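Local coordinates for Alr2269 protein (Nostoc sp., PDB 3MC9) that probably takes part in outer-membrane beta-barrel biogenesis as an Omp85 protein, through the periplasmic POTRA domains of which two are seen here, at residues V69-S73 with G74-P78; R94-T97 with R98-Q102; E122-L126 with G127-S131; K172-L176 with R177-E181. One frame throughout, in Å; residues are numbered along the deposited sequence.

Contact 1: residues V69-S73 with G74-P78; sequences VRPQS and GQLTP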
loop_
_atom_site.group_PDB
_atom_site.type_symbol
_atom_site.label_atom_id
_atom_site.label_comp_id
_atom_site.label_asym_id
_atom_site.label_seq_id
_atom_site.Cartn_x
_atom_site.Cartn_y
_atom_site.Cartn_z
ATOM N N VAL A 69 2.346 -2.002 17.918
ATOM C CA VAL A 69 2.566 -1.741 16.497
ATOM C C VAL A 69 4.066 -1.746 16.301
ATOM O O VAL A 69 4.756 -0.976 16.953
ATOM C CB VAL A 69 2.002 -0.383 16.080
ATOM C CG1 VAL A 69 2.399 -0.073 14.640
ATOM C CG2 VAL A 69 0.484 -0.361 16.255
ATOM N N ARG A 70 4.573 -2.623 15.436
ATOM C CA ARG A 70 6.021 -2.827 15.305
ATOM C C ARG A 70 6.476 -2.829 13.847
ATOM O O ARG A 70 5.766 -3.330 12.990
ATOM C CB ARG A 70 6.442 -4.168 15.935
ATOM C CG ARG A 70 6.288 -4.258 17.447
ATOM C CD ARG A 70 7.200 -3.268 18.169
ATOM N NE ARG A 70 7.073 -3.365 19.623
ATOM C CZ ARG A 70 6.354 -2.546 20.397
ATOM N NH1 ARG A 70 6.323 -2.752 21.713
ATOM N NH2 ARG A 70 5.667 -1.520 19.881
ATOM N N PRO A 71 7.684 -2.298 13.575
ATOM C CA PRO A 71 8.259 -2.434 12.248
ATOM C C PRO A 71 8.693 -3.875 12.042
ATOM O O PRO A 71 9.153 -4.511 12.977
ATOM C CB PRO A 71 9.485 -1.514 12.302
ATOM C CG PRO A 71 9.932 -1.600 13.725
ATOM C CD PRO A 71 8.652 -1.724 14.531
ATOM N N GLN A 72 8.533 -4.391 10.840
ATOM C CA GLN A 72 9.058 -5.709 10.512
ATOM C C GLN A 72 10.593 -5.683 10.466
ATOM O O GLN A 72 11.245 -6.668 10.801
ATOM C CB GLN A 72 8.518 -6.165 9.169
ATOM C CG GLN A 72 8.668 -7.649 8.938
ATOM C CD GLN A 72 8.024 -8.079 7.646
ATOM O OE1 GLN A 72 7.439 -7.266 6.929
ATOM N NE2 GLN A 72 8.122 -9.366 7.337
ATOM N N SER A 73 11.147 -4.550 10.035
ATOM C CA SER A 73 12.584 -4.291 10.083
ATOM C C SER A 73 12.816 -2.780 10.067
ATOM O O SER A 73 11.904 -2.004 9.747
ATOM C CB SER A 73 13.285 -4.939 8.898
ATOM O OG SER A 73 12.945 -4.279 7.686
ATOM N N GLY A 74 14.032 -2.366 10.397
ATOM C CA GLY A 74 14.340 -0.952 10.558
ATOM C C GLY A 74 13.637 -0.379 11.779
ATOM O O GLY A 74 13.347 -1.099 12.738
ATOM N N GLN A 75 13.383 0.926 11.744
ATOM C CA GLN A 75 12.618 1.600 12.787
ATOM C C GLN A 75 11.261 2.003 12.274
ATOM O O GLN A 75 11.070 2.194 11.077
ATOM C CB GLN A 75 13.310 2.871 13.272
ATOM C CG GLN A 75 14.354 2.665 14.320
ATOM C CD GLN A 75 15.727 2.770 13.736
ATOM O OE1 GLN A 75 16.373 3.811 13.843
ATOM N NE2 GLN A 75 16.169 1.711 13.059
ATOM N N LEU A 76 10.327 2.153 13.202
ATOM C CA LEU A 76 9.016 2.672 12.887
ATOM C C LEU A 76 8.943 4.102 13.385
ATOM O O LEU A 76 9.071 4.362 14.581
ATOM C CB LEU A 76 7.915 1.836 13.537
ATOM C CG LEU A 76 6.497 2.148 13.039
ATOM C CD1 LEU A 76 6.420 1.992 11.516
ATOM C CD2 LEU A 76 5.474 1.247 13.716
ATOM N N THR A 77 8.759 5.022 12.453
ATOM C CA THR A 77 8.501 6.414 12.783
ATOM C C THR A 77 7.243 6.521 13.662
ATOM O O THR A 77 6.303 5.747 13.501
ATOM C CB THR A 77 8.365 7.281 11.486
ATOM O OG1 THR A 77 7.529 8.415 11.726
ATOM C CG2 THR A 77 7.751 6.484 10.350
ATOM N N PRO A 78 7.237 7.458 14.618
ATOM C CA PRO A 78 6.021 7.688 15.404
ATOM C C PRO A 78 4.843 8.163 14.553
ATOM O O PRO A 78 3.690 7.888 14.897
ATOM C CB PRO A 78 6.432 8.774 16.411
ATOM C CG PRO A 78 7.778 9.256 15.979
ATOM C CD PRO A 78 8.401 8.150 15.198
#
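Pro71, at the end of strand 62-71, and Leu76, in the loop that follows, face each other across a short bend, their CA atoms 5.2 Å apart. The chain reverses between them through Ser73 and Gly74, with no hydrogen bond from 69-73 to 74-78, so side chains carry the contact. Gly74 takes a positive phi of 68°, a value that favours glycine. The Pro71 ring lies against the start of the Leu76 side chain, its CD 3.8 Å from Leu76 CB, while Pro71 CG approaches the carbonyl of the turn, 3.6 Å from Gly74 O. Leu76 holds CG anti to its backbone nitrogen (chi1 -169°), which carries the CD2 branch against Val69; there Leu76 CD2 meets Val69 CG1 at 3.5 Å, a tight carbon pair, the two side chains crossing at about a right angle. Val69 is buried and also packs on Val84 and Tyr85 of helix 78-87, whereas Leu76 reaches Val134 and Pro136 of strand 127-136. The Ser73 hydroxyl is bonded to Gln135 on that same strand. A strand-loop-helix connection of this kind, with the loop leucine folded back against the strand end and Thr77 at the helix N-cap, opens the first POTRA domain of the fragment.

Contact 2: residues R94-T97 with R98-Q102; sequences RTTT and RSQLQ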
loop_
_atom_site.group_PDB
_atom_site.type_symbol
_atom_site.label_atom_id
_atom_site.label_comp_id
_atom_site.label_asym_id
_atom_site.label_seq_id
_atom_site.Cartn_x
_atom_site.Cartn_y
_atom_site.Cartn_z
ATOM N N ARG A 94 -10.766 -4.325 25.055
ATOM C CA ARG A 94 -11.960 -4.693 24.305
ATOM C C ARG A 94 -11.687 -6.060 23.696
ATOM O O ARG A 94 -10.535 -6.500 23.650
ATOM C CB ARG A 94 -12.226 -3.687 23.181
ATOM C CG ARG A 94 -12.390 -2.249 23.642
ATOM C CD ARG A 94 -13.646 -2.050 24.489
ATOM N NE ARG A 94 -13.798 -0.658 24.921
ATOM C CZ ARG A 94 -13.428 -0.169 26.104
ATOM N NH1 ARG A 94 -12.852 -0.939 27.030
ATOM N NH2 ARG A 94 -13.622 1.111 26.362
ATOM N N THR A 95 -12.724 -6.738 23.225
ATOM C CA THR A 95 -12.520 -8.001 22.542
ATOM C C THR A 95 -12.101 -7.767 21.093
ATOM O O THR A 95 -12.124 -6.641 20.573
ATOM C CB THR A 95 -13.765 -8.897 22.534
ATOM O OG1 THR A 95 -14.890 -8.143 22.095
ATOM C CG2 THR A 95 -14.026 -9.493 23.905
ATOM N N THR A 96 -11.679 -8.849 20.454
ATOM C CA THR A 96 -11.458 -8.829 19.027
ATOM C C THR A 96 -11.767 -10.208 18.528
ATOM O O THR A 96 -11.987 -11.133 19.312
ATOM C CB THR A 96 -10.014 -8.382 18.627
ATOM O OG1 THR A 96 -10.000 -7.996 17.247
ATOM C CG2 THR A 96 -8.978 -9.480 18.850
ATOM N N THR A 97 -11.794 -10.319 17.210
ATOM C CA THR A 97 -12.146 -11.544 16.528
ATOM C C THR A 97 -11.179 -11.663 15.369
ATOM O O THR A 97 -10.445 -10.721 15.039
ATOM C CB THR A 97 -13.572 -11.512 15.933
ATOM O OG1 THR A 97 -13.625 -10.546 14.875
ATOM C CG2 THR A 97 -14.641 -11.168 16.993
ATOM N N ARG A 98 -11.219 -12.829 14.755
ATOM C CA ARG A 98 -10.405 -13.170 13.616
ATOM C C ARG A 98 -10.636 -12.169 12.484
ATOM O O ARG A 98 -9.691 -11.567 11.961
ATOM C CB ARG A 98 -10.780 -14.594 13.169
ATOM C CG ARG A 98 -9.848 -15.198 12.150
ATOM C CD ARG A 98 -10.565 -16.245 11.296
ATOM N NE ARG A 98 -11.584 -15.636 10.439
ATOM C CZ ARG A 98 -11.343 -14.907 9.344
ATOM N NH1 ARG A 98 -10.099 -14.659 8.928
ATOM N NH2 ARG A 98 -12.363 -14.401 8.660
ATOM N N SER A 99 -11.903 -11.974 12.149
ATOM C CA SER A 99 -12.294 -11.078 11.081
ATOM C C SER A 99 -11.938 -9.643 11.382
ATOM O O SER A 99 -11.535 -8.900 10.485
ATOM C CB SER A 99 -13.797 -11.157 10.848
ATOM O OG SER A 99 -14.154 -12.477 10.502
ATOM N N GLN A 100 -12.111 -9.240 12.636
ATOM C CA GLN A 100 -11.791 -7.886 13.015
ATOM C C GLN A 100 -10.302 -7.646 12.820
ATOM O O GLN A 100 -9.906 -6.579 12.376
ATOM C CB GLN A 100 -12.201 -7.581 14.449
ATOM C CG GLN A 100 -11.908 -6.145 14.855
ATOM C CD GLN A 100 -12.646 -5.151 13.980
ATOM O OE1 GLN A 100 -12.055 -4.492 13.102
ATOM N NE2 GLN A 100 -13.948 -5.060 14.189
ATOM N N LEU A 101 -9.481 -8.644 13.152
ATOM C CA LEU A 101 -8.053 -8.563 12.879
ATOM C C LEU A 101 -7.802 -8.441 11.370
ATOM O O LEU A 101 -7.041 -7.574 10.944
ATOM C CB LEU A 101 -7.284 -9.774 13.450
ATOM C CG LEU A 101 -7.126 -9.859 14.976
ATOM C CD1 LEU A 101 -6.401 -11.144 15.330
ATOM C CD2 LEU A 101 -6.390 -8.653 15.558
ATOM N N GLN A 102 -8.425 -9.287 10.561
ATOM C CA GLN A 102 -8.216 -9.164 9.126
ATOM C C GLN A 102 -8.599 -7.762 8.630
ATOM O O GLN A 102 -7.856 -7.134 7.899
ATOM C CB GLN A 102 -8.976 -10.224 8.325
ATOM C CG GLN A 102 -8.632 -10.171 6.815
ATOM C CD GLN A 102 -7.134 -10.269 6.562
ATOM O OE1 GLN A 102 -6.458 -11.118 7.143
ATOM N NE2 GLN A 102 -6.603 -9.384 5.718
#
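Thr97 is the N-cap of helix 98-110, where the chain passes from the short strand 95-96 into the first helical turn, and its carbonyl oxygen Thr97 O accepts from Leu101 N at 3.0 Å (160° at the hydrogen). The threonine side chain closes the same turn. Its OG1 sits between the backbone nitrogen and the carbonyl carbon (chi1 67°), and from there it reaches over the helix end to accept from Gln100 N, 3.0 Å from Thr97 OG1 and nearly straight at 158°. The hydroxyl also comes close to the base of the glutamine chain, with Thr97 OG1 3.3 Å from Gln100 CB. Thr96, the residue before, adds its OG1, 3.6 Å from Gln100 CG and hydrogen-bonded to Thr90 OG1. Leu101 CG lies 3.4 Å from Thr97 O, and the leucine side chain packs on Val130 and Phe132 of strand 127-136. Glu59 adds a hydrogen bond to Thr97 OG1 and a weak one to Ser99 N. Side-chain and main-chain oxygens of one residue thus satisfy two amides of the first turn, and the negative charge of Glu59 near this helix N-terminus would probably be favoured by the helix dipole.

Contact 3: residues E122-L126 with G127-S131; sequences EDTPL and GVRVS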
loop_
_atom_site.group_PDB
_atom_site.type_symbol
_atom_site.label_atom_id
_atom_site.label_comp_id
_atom_site.label_asym_id
_atom_site.label_seq_id
_atom_site.Cartn_x
_atom_site.Cartn_y
_atom_site.Cartn_z
ATOM N N GLU A 122 -0.645 -13.133 20.767
ATOM C CA GLU A 122 0.001 -13.917 21.832
ATOM C C GLU A 122 -0.957 -13.969 23.015
ATOM O O GLU A 122 -1.267 -12.941 23.641
ATOM C CB GLU A 122 1.358 -13.305 22.233
ATOM C CG GLU A 122 2.199 -14.153 23.176
ATOM C CD GLU A 122 3.366 -13.379 23.789
ATOM O OE1 GLU A 122 3.117 -12.406 24.530
ATOM O OE2 GLU A 122 4.535 -13.748 23.532
ATOM N N ASP A 123 -1.467 -15.162 23.293
ATOM C CA ASP A 123 -2.420 -15.332 24.375
ATOM C C ASP A 123 -1.698 -15.250 25.717
ATOM O O ASP A 123 -0.567 -15.747 25.873
ATOM C CB ASP A 123 -3.129 -16.682 24.255
ATOM C CG ASP A 123 -4.418 -16.754 25.074
ATOM O OD1 ASP A 123 -5.085 -15.723 25.328
ATOM O OD2 ASP A 123 -4.783 -17.876 25.458
ATOM N N THR A 124 -2.338 -14.604 26.677
ATOM C CA THR A 124 -1.874 -14.607 28.062
ATOM C C THR A 124 -3.087 -14.774 28.985
ATOM O O THR A 124 -4.210 -14.577 28.563
ATOM C CB THR A 124 -1.133 -13.283 28.397
ATOM O OG1 THR A 124 -2.078 -12.248 28.684
ATOM C CG2 THR A 124 -0.245 -12.839 27.219
ATOM N N PRO A 125 -2.862 -15.118 30.261
ATOM C CA PRO A 125 -3.961 -15.158 31.231
ATOM C C PRO A 125 -4.803 -13.877 31.311
ATOM O O PRO A 125 -5.972 -13.948 31.703
ATOM C CB PRO A 125 -3.232 -15.385 32.558
ATOM C CG PRO A 125 -1.963 -16.145 32.163
ATOM C CD PRO A 125 -1.573 -15.517 30.865
ATOM N N LEU A 126 -4.208 -12.737 30.950
ATOM C CA LEU A 126 -4.849 -11.425 31.047
ATOM C C LEU A 126 -5.580 -10.982 29.782
ATOM O O LEU A 126 -6.258 -9.943 29.799
ATOM C CB LEU A 126 -3.805 -10.339 31.335
ATOM C CG LEU A 126 -2.753 -10.546 32.421
ATOM C CD1 LEU A 126 -1.925 -9.232 32.536
ATOM C CD2 LEU A 126 -3.368 -10.927 33.722
ATOM N N GLY A 127 -5.434 -11.746 28.698
ATOM C CA GLY A 127 -5.906 -11.320 27.385
ATOM C C GLY A 127 -4.838 -11.470 26.305
ATOM O O GLY A 127 -3.667 -11.769 26.586
ATOM N N VAL A 128 -5.231 -11.260 25.052
ATOM C CA VAL A 128 -4.286 -11.442 23.965
ATOM C C VAL A 128 -3.492 -10.161 23.724
ATOM O O VAL A 128 -4.064 -9.058 23.708
ATOM C CB VAL A 128 -4.970 -11.884 22.681
ATOM C CG1 VAL A 128 -3.911 -12.270 21.638
ATOM C CG2 VAL A 128 -5.875 -13.077 22.951
ATOM N N ARG A 129 -2.175 -10.323 23.558
ATOM C CA ARG A 129 -1.319 -9.239 23.122
ATOM C C ARG A 129 -1.243 -9.301 21.604
ATOM O O ARG A 129 -0.703 -10.249 21.040
ATOM C CB ARG A 129 0.070 -9.332 23.745
ATOM C CG ARG A 129 0.055 -9.299 25.272
ATOM C CD ARG A 129 1.396 -9.703 25.885
ATOM N NE ARG A 129 2.295 -8.572 26.104
ATOM C CZ ARG A 129 3.460 -8.368 25.485
ATOM N NH1 ARG A 129 3.926 -9.215 24.565
ATOM N NH2 ARG A 129 4.186 -7.294 25.797
ATOM N N VAL A 130 -1.830 -8.315 20.938
ATOM C CA VAL A 130 -1.903 -8.329 19.466
ATOM C C VAL A 130 -0.812 -7.420 18.916
ATOM O O VAL A 130 -0.791 -6.220 19.200
ATOM C CB VAL A 130 -3.288 -7.882 18.954
ATOM C CG1 VAL A 130 -3.307 -7.786 17.428
ATOM C CG2 VAL A 130 -4.388 -8.852 19.431
ATOM N N SER A 131 0.110 -8.012 18.158
ATOM C CA SER A 131 1.153 -7.259 17.481
ATOM C C SER A 131 0.812 -7.062 16.007
ATOM O O SER A 131 0.587 -8.024 15.270
ATOM C CB SER A 131 2.506 -7.955 17.650
ATOM O OG SER A 131 2.977 -7.785 18.973
#
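The Arg129 guanidinium meets Glu122 at its edge, where Glu122 OE1, somewhat tilted from the guanidinium plane, accepts from NH1. Glu122 OE1 and Arg129 NH1 are 3.3 Å apart in this long salt bridge, and the nitrogen stands above the carboxylate plane; the two planes are turned by 29°. An extended glutamate and an arginine bent at chi3 run side by side on one face of the hairpin, and Thr124 CG2 on the same face packs 3.8 Å from Arg129 CD. Beneath them the backbones form an antiparallel hydrogen-bonded pair, Glu122 N to Arg129 O at 2.9 Å and Arg129 N to Glu122 O at 2.8 Å. A type I turn from Thr124 to Gly127 closes the hairpin, with Gly127 N bonded to Thr124 O at 3.1 Å. Thr124 OG1 donates in the carbonyl plane to Gly127 O at 2.7 Å and accepts from Leu126 N in an ST turn. Gly127 has a phi of 130°, where a CB would jam against the preceding carbonyl. On the other face Val128 CG2 lies 3.6 Å from Asp123 OD1. Strand 62-71 flanks strand 127-136 on the side away from 114-124: its Glu66 makes a salt bridge with Arg129 NE, and Val128 packs on Val62.

Contact 4: residues K172-L176 with R177-E181; sequences KILNL and RDLQE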
loop_
_atom_site.group_PDB
_atom_site.type_symbol
_atom_site.label_atom_id
_atom_site.label_comp_id
_atom_site.label_asym_id
_atom_site.label_seq_id
_atom_site.Cartn_x
_atom_site.Cartn_y
_atom_site.Cartn_z
ATOM N N LYS A 172 10.020 10.935 -1.369
ATOM C CA LYS A 172 9.204 10.741 -0.176
ATOM C C LYS A 172 8.738 9.302 -0.123
ATOM O O LYS A 172 8.708 8.605 -1.145
ATOM C CB LYS A 172 7.974 11.640 -0.218
ATOM C CG LYS A 172 8.204 13.051 0.313
ATOM C CD LYS A 172 6.919 13.870 0.234
ATOM C CE LYS A 172 6.462 14.084 -1.210
ATOM N NZ LYS A 172 5.101 14.658 -1.254
ATOM N N ILE A 173 8.353 8.867 1.074
ATOM C CA ILE A 173 7.867 7.507 1.261
ATOM C C ILE A 173 6.725 7.270 0.269
ATOM O O ILE A 173 5.892 8.142 0.044
ATOM C CB ILE A 173 7.453 7.211 2.739
ATOM C CG1 ILE A 173 6.983 5.755 2.881
ATOM C CG2 ILE A 173 6.390 8.194 3.255
ATOM C CD1 ILE A 173 6.484 5.401 4.269
ATOM N N LEU A 174 6.744 6.101 -0.354
ATOM C CA LEU A 174 5.745 5.715 -1.331
ATOM C C LEU A 174 4.410 5.571 -0.636
ATOM O O LEU A 174 4.296 4.826 0.329
ATOM C CB LEU A 174 6.125 4.389 -2.016
ATOM C CG LEU A 174 5.068 3.736 -2.923
ATOM C CD1 LEU A 174 4.698 4.638 -4.109
ATOM C CD2 LEU A 174 5.519 2.356 -3.417
ATOM N N ASN A 175 3.411 6.299 -1.126
ATOM C CA ASN A 175 2.036 6.070 -0.713
ATOM C C ASN A 175 1.173 5.604 -1.871
ATOM O O ASN A 175 1.023 6.309 -2.869
ATOM C CB ASN A 175 1.427 7.315 -0.098
ATOM C CG ASN A 175 0.055 7.047 0.502
ATOM O OD1 ASN A 175 -0.919 6.918 -0.219
ATOM N ND2 ASN A 175 -0.016 6.974 1.834
ATOM N N LEU A 176 0.562 4.437 -1.693
ATOM C CA LEU A 176 -0.155 3.758 -2.765
ATOM C C LEU A 176 -1.463 4.438 -3.159
ATOM O O LEU A 176 -1.936 4.262 -4.280
ATOM C CB LEU A 176 -0.402 2.305 -2.383
ATOM C CG LEU A 176 0.915 1.552 -2.167
ATOM C CD1 LEU A 176 0.680 0.286 -1.367
ATOM C CD2 LEU A 176 1.614 1.244 -3.507
ATOM N N ARG A 177 -2.053 5.207 -2.247
ATOM C CA ARG A 177 -3.212 6.028 -2.603
ATOM C C ARG A 177 -2.801 7.154 -3.546
ATOM O O ARG A 177 -3.482 7.408 -4.531
ATOM C CB ARG A 177 -3.851 6.632 -1.380
ATOM C CG ARG A 177 -4.496 5.614 -0.472
ATOM C CD ARG A 177 -5.045 6.279 0.762
ATOM N NE ARG A 177 -6.279 7.022 0.497
ATOM C CZ ARG A 177 -6.497 8.307 0.802
ATOM N NH1 ARG A 177 -5.559 9.054 1.394
ATOM N NH2 ARG A 177 -7.678 8.857 0.523
ATOM N N ASP A 178 -1.699 7.831 -3.220
ATOM C CA ASP A 178 -1.187 8.904 -4.064
ATOM C C ASP A 178 -0.699 8.318 -5.386
ATOM O O ASP A 178 -0.841 8.941 -6.429
ATOM C CB ASP A 178 -0.040 9.660 -3.391
ATOM C CG ASP A 178 -0.459 10.358 -2.098
ATOM O OD1 ASP A 178 -1.676 10.542 -1.863
ATOM O OD2 ASP A 178 0.445 10.712 -1.311
ATOM N N LEU A 179 -0.127 7.117 -5.335
ATOM C CA LEU A 179 0.248 6.403 -6.554
ATOM C C LEU A 179 -0.988 6.178 -7.449
ATOM O O LEU A 179 -0.949 6.432 -8.660
ATOM C CB LEU A 179 0.937 5.059 -6.262
ATOM C CG LEU A 179 1.559 4.405 -7.510
ATOM C CD1 LEU A 179 2.836 5.151 -7.966
ATOM C CD2 LEU A 179 1.854 2.936 -7.293
ATOM N N GLN A 180 -2.065 5.686 -6.857
ATOM C CA GLN A 180 -3.280 5.421 -7.616
ATOM C C GLN A 180 -3.882 6.680 -8.259
ATOM O O GLN A 180 -4.489 6.612 -9.337
ATOM C CB GLN A 180 -4.328 4.762 -6.737
ATOM C CG GLN A 180 -5.419 4.076 -7.531
ATOM C CD GLN A 180 -4.863 2.915 -8.352
ATOM O OE1 GLN A 180 -4.004 2.150 -7.879
ATOM N NE2 GLN A 180 -5.342 2.782 -9.582
ATOM N N GLU A 181 -3.738 7.824 -7.608
ATOM C CA GLU A 181 -4.229 9.061 -8.211
ATOM C C GLU A 181 -3.427 9.348 -9.479
ATOM O O GLU A 181 -3.984 9.657 -10.518
ATOM C CB GLU A 181 -4.149 10.231 -7.227
ATOM C CG GLU A 181 -5.283 10.228 -6.219
ATOM C CD GLU A 181 -6.627 10.437 -6.888
ATOM O OE1 GLU A 181 -6.888 11.570 -7.365
ATOM O OE2 GLU A 181 -7.411 9.461 -6.955
#
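Asn175 caps helix 176-192 and touches its first turn along the whole side chain. Its CB lies 3.7 Å from Asp178 OD2; CG, anti to the backbone nitrogen (chi1 -173°), carries the amide alongside the start of the helix, with Arg177 N 3.9 Å from Asn175 CG; and the tip oxygen faces two main-chain amides. Of these, Asp178 N is the better aligned donor, 3.2 Å from Asn175 OD1 at 158°, while Arg177 N, 2.9 Å from Asn175 OD1, makes a weak, bent bond. The same oxygen touches the arginine chain, Asn175 OD1 to Arg177 CB being 3.2 Å. At the other branch of the amide, ND2 is hydrogen-bonded to Thr111 O, which fixes which way the group is turned. The Asn175 carbonyl serves the next amide along, with Leu179 N 2.8 Å from Asn175 O, and Gln180 N follows on Leu176 O at 2.9 Å. Leucines pack beside the cap: Leu179 CD1 is 4.3 Å from Leu174 CD1, and its CD2 branch faces Leu176. Leu174 and Leu179 both touch Val212 of the second domain's sheet, and reach Val206 and Pro204 of strand 199-206, respectively. Asn175 and Leu176 instead meet the first domain, through Thr111, Phe113 and a backbone bond to Gly112.

In the fold
Contacts 1, 2 and 3 follow one another along the first POTRA domain, and contact 4 comes later, in the second. The first three share the four-stranded sheet: contact 1 ends strand 62-71, contact 2 leads from edge strand 95-96 into helix 98-110, and contact 3 is the tip of the hairpin 114-124/127-136. Contacts 2 and 3, with centres about 13 Å apart, touch where Leu101 CD2 packs 3.7 Å from Val130 CG1, joining helix to sheet. Contact 4 lies about 34 Å from contact 3, centre to centre, but about 19 Å from contact 1. Its helix start meets the residues after helix 98-110, so contact 4 lies where the second domain meets the first.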